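PDB 5B68: 4-alpha-glucanotransferase from Corynebacterium glutamicum, which is an amylomaltase of the 4-alpha-glucanotransferase family, with an N-terminal beta-sandwich domain and a TIM-barrel-type domain. Local coordinates for residues R305-R319 / M354-Q366. Sequence-based numbering, arbitrary orientation.
Sequences RSSEREANFVSFVQR and MFYMWLQWLCDEQ
Met354 lays its sulfur obliquely beside the Phe313 ring, SD 3.9 Å from CZ, a Met-aromatic contact. One turn on, Met357 brings its backbone O to the edge of the Phe313 ring and sends its methyl to Val317, where CE and CG1 pack tightly. Trp358 turns the edge of its indole toward the face of Phe313, the planes 78° apart in a T-shaped pair. Its NE1 donates to a water 2.9 Å away that also accepts from Arg305 NH1; the two donors do not bond each other. Two nitrogens of Arg305, NE and NH2, hold OE2 of Glu310, which fixes the guanidinium beside the cluster. Trp361 packs as a knob into a hole among Arg309, Asn312, Phe313 and Phe316; Phe313 is a knob in return, among Met354, Met357, Trp358 and Trp361. With CG anti to the backbone N (chi1 173°), the Trp361 indole reaches across helix 307-338: Phe313 CB stands 3.6 Å from the centroid of the six-membered ring, over the face, while Phe316 CB touches CD1 at 3.4 Å. Trp361 CA sits over the Phe316 ring, and CH2 lies under one face of the Arg309 guanidinium. Asp364 places CB against Phe316 CE1, and its OD1 takes a 2.9 Å salt bridge from Arg319 NH1, arriving from above the carboxylate plane; His453 also bonds OD1. Glu365, extended beyond CG, meets Arg309 end-on: OE2 accepts from NH1 (2.8 Å) and OE1 from NH2, both through syn lone pairs, with the groups nearly coplanar. Arg309 NE pairs with Glu255, so two carboxylates hold its rotation. The axes of segments 307-319 and 354-366 approach to 10.1 Å, their directions 101° apart: an aromatic cluster of Phe313, Phe316, Trp358 and Trp361, flanked by salt bridges, joins two helices of the glucanotransferase family region.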
loop_
_atom_site.group_PDB
_atom_site.type_symbol
_atom_site.label_atom_id
_atom_site.label_comp_id
_atom_site.label_asym_id
_atom_site.label_seq_id
_atom_site.Cartn_x
_atom_site.Cartn_y
_atom_site.Cartn_z
ATOM N N ARG A 305 -13.978 -20.256 24.767
ATOM C CA ARG A 305 -12.592 -19.892 25.018
ATOM C C ARG A 305 -12.253 -19.988 26.469
ATOM O O ARG A 305 -13.090 -19.761 27.321
ATOM C CB ARG A 305 -12.333 -18.445 24.524
ATOM C CG ARG A 305 -12.041 -18.345 23.030
ATOM C CD ARG A 305 -11.729 -16.900 22.636
ATOM N NE ARG A 305 -12.940 -16.146 22.809
ATOM C CZ ARG A 305 -14.009 -16.206 22.016
ATOM N NH1 ARG A 305 -13.997 -16.898 20.895
ATOM N NH2 ARG A 305 -15.083 -15.494 22.330
ATOM N N SER A 306 -11.016 -20.338 26.749
ATOM C CA SER A 306 -10.506 -20.254 28.091
ATOM C C SER A 306 -10.483 -18.809 28.468
ATOM O O SER A 306 -10.519 -17.927 27.617
ATOM C CB SER A 306 -9.093 -20.801 28.166
ATOM O OG SER A 306 -8.218 -19.928 27.487
ATOM N N SER A 307 -10.392 -18.542 29.756
ATOM C CA SER A 307 -10.484 -17.168 30.201
ATOM C C SER A 307 -9.258 -16.355 29.774
ATOM O O SER A 307 -9.392 -15.157 29.566
ATOM C CB SER A 307 -10.688 -17.121 31.706
ATOM O OG SER A 307 -9.495 -17.552 32.311
ATOM N N GLU A 308 -8.078 -16.972 29.629
ATOM C CA GLU A 308 -6.904 -16.218 29.153
ATOM C C GLU A 308 -7.166 -15.807 27.690
ATOM O O GLU A 308 -7.034 -14.637 27.337
ATOM C CB GLU A 308 -5.590 -16.983 29.292
ATOM C CG GLU A 308 -4.381 -16.128 28.874
ATOM C CD GLU A 308 -3.023 -16.696 29.278
ATOM O OE1 GLU A 308 -2.065 -15.904 29.470
ATOM O OE2 GLU A 308 -2.898 -17.931 29.391
ATOM N N ARG A 309 -7.635 -16.763 26.902
ATOM C CA ARG A 309 -7.991 -16.539 25.486
ATOM C C ARG A 309 -9.097 -15.502 25.324
ATOM O O ARG A 309 -8.980 -14.606 24.482
ATOM C CB ARG A 309 -8.423 -17.837 24.796
ATOM C CG ARG A 309 -7.308 -18.845 24.639
ATOM C CD ARG A 309 -6.408 -18.536 23.497
ATOM N NE ARG A 309 -7.110 -18.726 22.221
ATOM C CZ ARG A 309 -6.653 -18.219 21.080
ATOM N NH1 ARG A 309 -5.500 -17.560 21.091
ATOM N NH2 ARG A 309 -7.309 -18.368 19.950
ATOM N N GLU A 310 -10.155 -15.614 26.127
ATOM C CA GLU A 310 -11.235 -14.606 26.094
ATOM C C GLU A 310 -10.711 -13.205 26.404
ATOM O O GLU A 310 -11.083 -12.292 25.708
ATOM C CB GLU A 310 -12.374 -14.926 27.059
ATOM C CG GLU A 310 -13.499 -13.908 27.114
ATOM C CD GLU A 310 -14.388 -13.855 25.909
ATOM O OE1 GLU A 310 -15.302 -13.006 25.939
ATOM O OE2 GLU A 310 -14.214 -14.604 24.909
ATOM N N ALA A 311 -9.855 -13.057 27.407
ATOM C CA ALA A 311 -9.333 -11.756 27.792
ATOM C C ALA A 311 -8.410 -11.173 26.729
ATOM O O ALA A 311 -8.331 -9.992 26.579
ATOM C CB ALA A 311 -8.579 -11.828 29.124
ATOM N N ASN A 312 -7.700 -12.030 26.027
ATOM C CA ASN A 312 -6.953 -11.617 24.849
ATOM C C ASN A 312 -7.849 -11.108 23.726
ATOM O O ASN A 312 -7.568 -10.062 23.130
ATOM C CB ASN A 312 -6.129 -12.780 24.340
ATOM C CG ASN A 312 -4.732 -12.646 24.756
ATOM O OD1 ASN A 312 -4.340 -13.110 25.831
ATOM N ND2 ASN A 312 -3.976 -11.912 23.963
ATOM N N PHE A 313 -8.919 -11.842 23.433
ATOM C CA PHE A 313 -9.859 -11.407 22.428
ATOM C C PHE A 313 -10.517 -10.062 22.801
ATOM O O PHE A 313 -10.663 -9.160 21.970
ATOM C CB PHE A 313 -10.890 -12.486 22.162
ATOM C CG PHE A 313 -11.939 -12.124 21.135
ATOM C CD1 PHE A 313 -11.665 -11.311 20.008
ATOM C CD2 PHE A 313 -13.240 -12.574 21.282
ATOM C CE1 PHE A 313 -12.642 -11.050 19.085
ATOM C CE2 PHE A 313 -14.208 -12.276 20.359
ATOM C CZ PHE A 313 -13.917 -11.525 19.237
ATOM N N VAL A 314 -10.940 -9.935 24.051
ATOM C CA VAL A 314 -11.552 -8.692 24.493
ATOM C C VAL A 314 -10.558 -7.522 24.452
ATOM O O VAL A 314 -10.912 -6.425 24.122
ATOM C CB VAL A 314 -12.085 -8.877 25.925
ATOM C CG1 VAL A 314 -12.303 -7.522 26.636
ATOM C CG2 VAL A 314 -13.371 -9.741 25.860
ATOM N N SER A 315 -9.332 -7.777 24.809
ATOM C CA SER A 315 -8.255 -6.796 24.736
ATOM C C SER A 315 -8.017 -6.287 23.249
ATOM O O SER A 315 -7.933 -5.089 22.999
ATOM C CB SER A 315 -6.987 -7.420 25.325
ATOM O OG SER A 315 -5.929 -6.484 25.287
ATOM N N PHE A 316 -7.976 -7.214 22.302
ATOM C CA PHE A 316 -7.926 -6.866 20.891
ATOM C C PHE A 316 -9.109 -5.999 20.504
ATOM O O PHE A 316 -8.907 -4.970 19.836
ATOM C CB PHE A 316 -7.908 -8.136 20.019
ATOM C CG PHE A 316 -8.060 -7.875 18.548
ATOM C CD1 PHE A 316 -6.948 -7.516 17.797
ATOM C CD2 PHE A 316 -9.304 -8.049 17.905
ATOM C CE1 PHE A 316 -7.053 -7.344 16.427
ATOM C CE2 PHE A 316 -9.412 -7.843 16.543
ATOM C CZ PHE A 316 -8.287 -7.474 15.807
ATOM N N VAL A 317 -10.337 -6.394 20.874
ATOM C CA VAL A 317 -11.521 -5.650 20.410
ATOM C C VAL A 317 -11.470 -4.186 20.957
ATOM O O VAL A 317 -11.814 -3.251 20.228
ATOM C CB VAL A 317 -12.823 -6.369 20.813
ATOM C CG1 VAL A 317 -14.037 -5.486 20.623
ATOM C CG2 VAL A 317 -12.985 -7.640 19.949
ATOM N N GLN A 318 -11.037 -4.042 22.204
ATOM C CA GLN A 318 -10.925 -2.721 22.848
ATOM C C GLN A 318 -9.920 -1.922 22.097
ATOM O O GLN A 318 -10.179 -0.739 21.813
ATOM C CB GLN A 318 -10.432 -2.734 24.322
ATOM C CG GLN A 318 -11.507 -2.824 25.393
ATOM C CD GLN A 318 -12.383 -1.557 25.555
ATOM O OE1 GLN A 318 -12.433 -0.682 24.683
ATOM N NE2 GLN A 318 -13.097 -1.478 26.691
ATOM N N ARG A 319 -8.784 -2.551 21.783
ATOM C CA ARG A 319 -7.720 -1.834 21.100
ATOM C C ARG A 319 -8.185 -1.277 19.755
ATOM O O ARG A 319 -7.810 -0.133 19.399
ATOM C CB ARG A 319 -6.474 -2.731 20.949
ATOM C CG ARG A 319 -5.216 -2.043 20.393
ATOM C CD ARG A 319 -4.126 -3.045 20.091
ATOM N NE ARG A 319 -4.461 -3.872 18.899
ATOM C CZ ARG A 319 -3.863 -5.000 18.551
ATOM N NH1 ARG A 319 -4.188 -5.620 17.408
ATOM N NH2 ARG A 319 -2.837 -5.455 19.249
ATOM N N MET A 354 -19.951 -10.083 15.473
ATOM C CA MET A 354 -18.973 -10.596 16.395
ATOM C C MET A 354 -18.031 -11.610 15.717
ATOM O O MET A 354 -16.845 -11.648 16.024
ATOM C CB MET A 354 -19.640 -11.226 17.586
ATOM C CG MET A 354 -18.672 -11.665 18.654
ATOM S SD MET A 354 -17.628 -10.399 19.393
ATOM C CE MET A 354 -18.789 -9.601 20.510
ATOM N N PHE A 355 -18.632 -12.451 14.860
ATOM C CA PHE A 355 -17.875 -13.435 14.062
ATOM C C PHE A 355 -16.844 -12.725 13.188
ATOM O O PHE A 355 -15.684 -13.172 13.150
ATOM C CB PHE A 355 -18.810 -14.208 13.178
ATOM C CG PHE A 355 -18.099 -15.099 12.173
ATOM C CD1 PHE A 355 -17.515 -16.294 12.590
ATOM C CD2 PHE A 355 -18.095 -14.744 10.837
ATOM C CE1 PHE A 355 -16.882 -17.118 11.653
ATOM C CE2 PHE A 355 -17.492 -15.571 9.916
ATOM C CZ PHE A 355 -16.889 -16.757 10.355
ATOM N N TYR A 356 -17.228 -11.628 12.542
ATOM C CA TYR A 356 -16.233 -10.926 11.682
ATOM C C TYR A 356 -15.188 -10.210 12.497
ATOM O O TYR A 356 -13.998 -10.105 12.078
ATOM C CB TYR A 356 -16.919 -10.073 10.631
ATOM C CG TYR A 356 -17.643 -10.884 9.613
ATOM C CD1 TYR A 356 -16.928 -11.583 8.646
ATOM C CD2 TYR A 356 -19.070 -11.007 9.619
ATOM C CE1 TYR A 356 -17.555 -12.362 7.701
ATOM C CE2 TYR A 356 -19.711 -11.772 8.661
ATOM C CZ TYR A 356 -18.937 -12.457 7.691
ATOM O OH TYR A 356 -19.523 -13.215 6.693
ATOM N N MET A 357 -15.537 -9.773 13.695
ATOM C CA MET A 357 -14.536 -9.224 14.636
ATOM C C MET A 357 -13.529 -10.279 15.036
ATOM O O MET A 357 -12.265 -10.077 15.045
ATOM C CB MET A 357 -15.216 -8.586 15.850
ATOM C CG MET A 357 -16.068 -7.380 15.458
ATOM S SD MET A 357 -17.082 -6.814 16.896
ATOM C CE MET A 357 -15.803 -6.037 17.818
ATOM N N TRP A 358 -14.050 -11.476 15.294
ATOM C CA TRP A 358 -13.242 -12.563 15.758
ATOM C C TRP A 358 -12.270 -12.996 14.668
ATOM O O TRP A 358 -11.105 -13.279 14.993
ATOM C CB TRP A 358 -14.187 -13.698 16.206
ATOM C CG TRP A 358 -13.574 -14.988 16.604
ATOM C CD1 TRP A 358 -12.974 -15.257 17.735
ATOM C CD2 TRP A 358 -13.583 -16.187 15.829
ATOM N NE1 TRP A 358 -12.588 -16.595 17.770
ATOM C CE2 TRP A 358 -12.967 -17.171 16.585
ATOM C CE3 TRP A 358 -14.089 -16.518 14.571
ATOM C CZ2 TRP A 358 -12.781 -18.491 16.121
ATOM C CZ3 TRP A 358 -13.936 -17.860 14.111
ATOM C CH2 TRP A 358 -13.266 -18.811 14.900
ATOM N N LEU A 359 -12.729 -13.052 13.407
ATOM C CA LEU A 359 -11.785 -13.333 12.280
ATOM C C LEU A 359 -10.595 -12.365 12.247
ATOM O O LEU A 359 -9.483 -12.789 12.017
ATOM C CB LEU A 359 -12.462 -13.225 10.936
ATOM C CG LEU A 359 -13.532 -14.295 10.682
ATOM C CD1 LEU A 359 -14.106 -14.207 9.278
ATOM C CD2 LEU A 359 -12.995 -15.685 10.967
ATOM N N GLN A 360 -10.837 -11.064 12.497
ATOM C CA GLN A 360 -9.712 -10.121 12.599
ATOM C C GLN A 360 -8.782 -10.427 13.728
ATOM O O GLN A 360 -7.572 -10.243 13.576
ATOM C CB GLN A 360 -10.238 -8.673 12.623
ATOM C CG GLN A 360 -10.935 -8.287 11.357
ATOM C CD GLN A 360 -10.009 -8.407 10.194
ATOM O OE1 GLN A 360 -8.904 -7.826 10.201
ATOM N NE2 GLN A 360 -10.432 -9.117 9.173
ATOM N N TRP A 361 -9.290 -10.871 14.880
ATOM C CA TRP A 361 -8.453 -11.220 16.027
ATOM C C TRP A 361 -7.538 -12.436 15.655
ATOM O O TRP A 361 -6.317 -12.440 15.953
ATOM C CB TRP A 361 -9.338 -11.541 17.284
ATOM C CG TRP A 361 -8.599 -12.056 18.420
ATOM C CD1 TRP A 361 -7.584 -11.447 19.129
ATOM C CD2 TRP A 361 -8.815 -13.316 19.066
ATOM N NE1 TRP A 361 -7.153 -12.238 20.137
ATOM C CE2 TRP A 361 -7.932 -13.374 20.160
ATOM C CE3 TRP A 361 -9.691 -14.390 18.825
ATOM C CZ2 TRP A 361 -7.854 -14.501 20.996
ATOM C CZ3 TRP A 361 -9.662 -15.461 19.701
ATOM C CH2 TRP A 361 -8.717 -15.530 20.725
ATOM N N LEU A 362 -8.101 -13.389 14.916
ATOM C CA LEU A 362 -7.358 -14.556 14.481
ATOM C C LEU A 362 -6.266 -14.101 13.507
ATOM O O LEU A 362 -5.114 -14.626 13.586
ATOM C CB LEU A 362 -8.258 -15.558 13.754
ATOM C CG LEU A 362 -9.352 -16.185 14.692
ATOM C CD1 LEU A 362 -10.137 -17.081 13.788
ATOM C CD2 LEU A 362 -8.866 -16.948 15.890
ATOM N N CYS A 363 -6.630 -13.224 12.584
ATOM C CA CYS A 363 -5.632 -12.719 11.598
ATOM C C CYS A 363 -4.515 -12.023 12.389
ATOM O O CYS A 363 -3.305 -12.200 12.111
ATOM C CB CYS A 363 -6.252 -11.749 10.625
ATOM S SG CYS A 363 -7.324 -12.452 9.403
ATOM N N ASP A 364 -4.889 -11.214 13.389
ATOM C CA ASP A 364 -3.901 -10.530 14.228
ATOM C C ASP A 364 -2.933 -11.501 14.887
ATOM O O ASP A 364 -1.698 -11.300 14.867
ATOM C CB ASP A 364 -4.592 -9.649 15.300
ATOM C CG ASP A 364 -3.593 -8.914 16.203
ATOM O OD1 ASP A 364 -3.178 -7.814 15.817
ATOM O OD2 ASP A 364 -3.159 -9.409 17.224
ATOM N N GLU A 365 -3.456 -12.522 15.550
ATOM C CA GLU A 365 -2.558 -13.405 16.255
ATOM C C GLU A 365 -1.728 -14.302 15.297
ATOM O O GLU A 365 -0.609 -14.648 15.663
ATOM C CB GLU A 365 -3.290 -14.226 17.341
ATOM C CG GLU A 365 -4.190 -15.315 16.832
ATOM C CD GLU A 365 -4.910 -16.096 17.988
ATOM O OE1 GLU A 365 -5.782 -16.964 17.710
ATOM O OE2 GLU A 365 -4.590 -15.809 19.172
ATOM N N GLN A 366 -2.267 -14.701 14.145
ATOM C CA GLN A 366 -1.494 -15.553 13.236
ATOM C C GLN A 366 -0.389 -14.751 12.576
ATOM O O GLN A 366 0.718 -15.271 12.377
ATOM C CB GLN A 366 -2.380 -16.230 12.180
ATOM C CG GLN A 366 -3.233 -17.312 12.906
ATOM C CD GLN A 366 -3.803 -18.403 12.038
ATOM O OE1 GLN A 366 -3.563 -18.506 10.830
ATOM N NE2 GLN A 366 -4.698 -19.184 12.659
HETATM O O HOH W 1 -11.727 -18.670 19.663
HETATM O O HOH W 2 -1.728 -8.016 18.623
#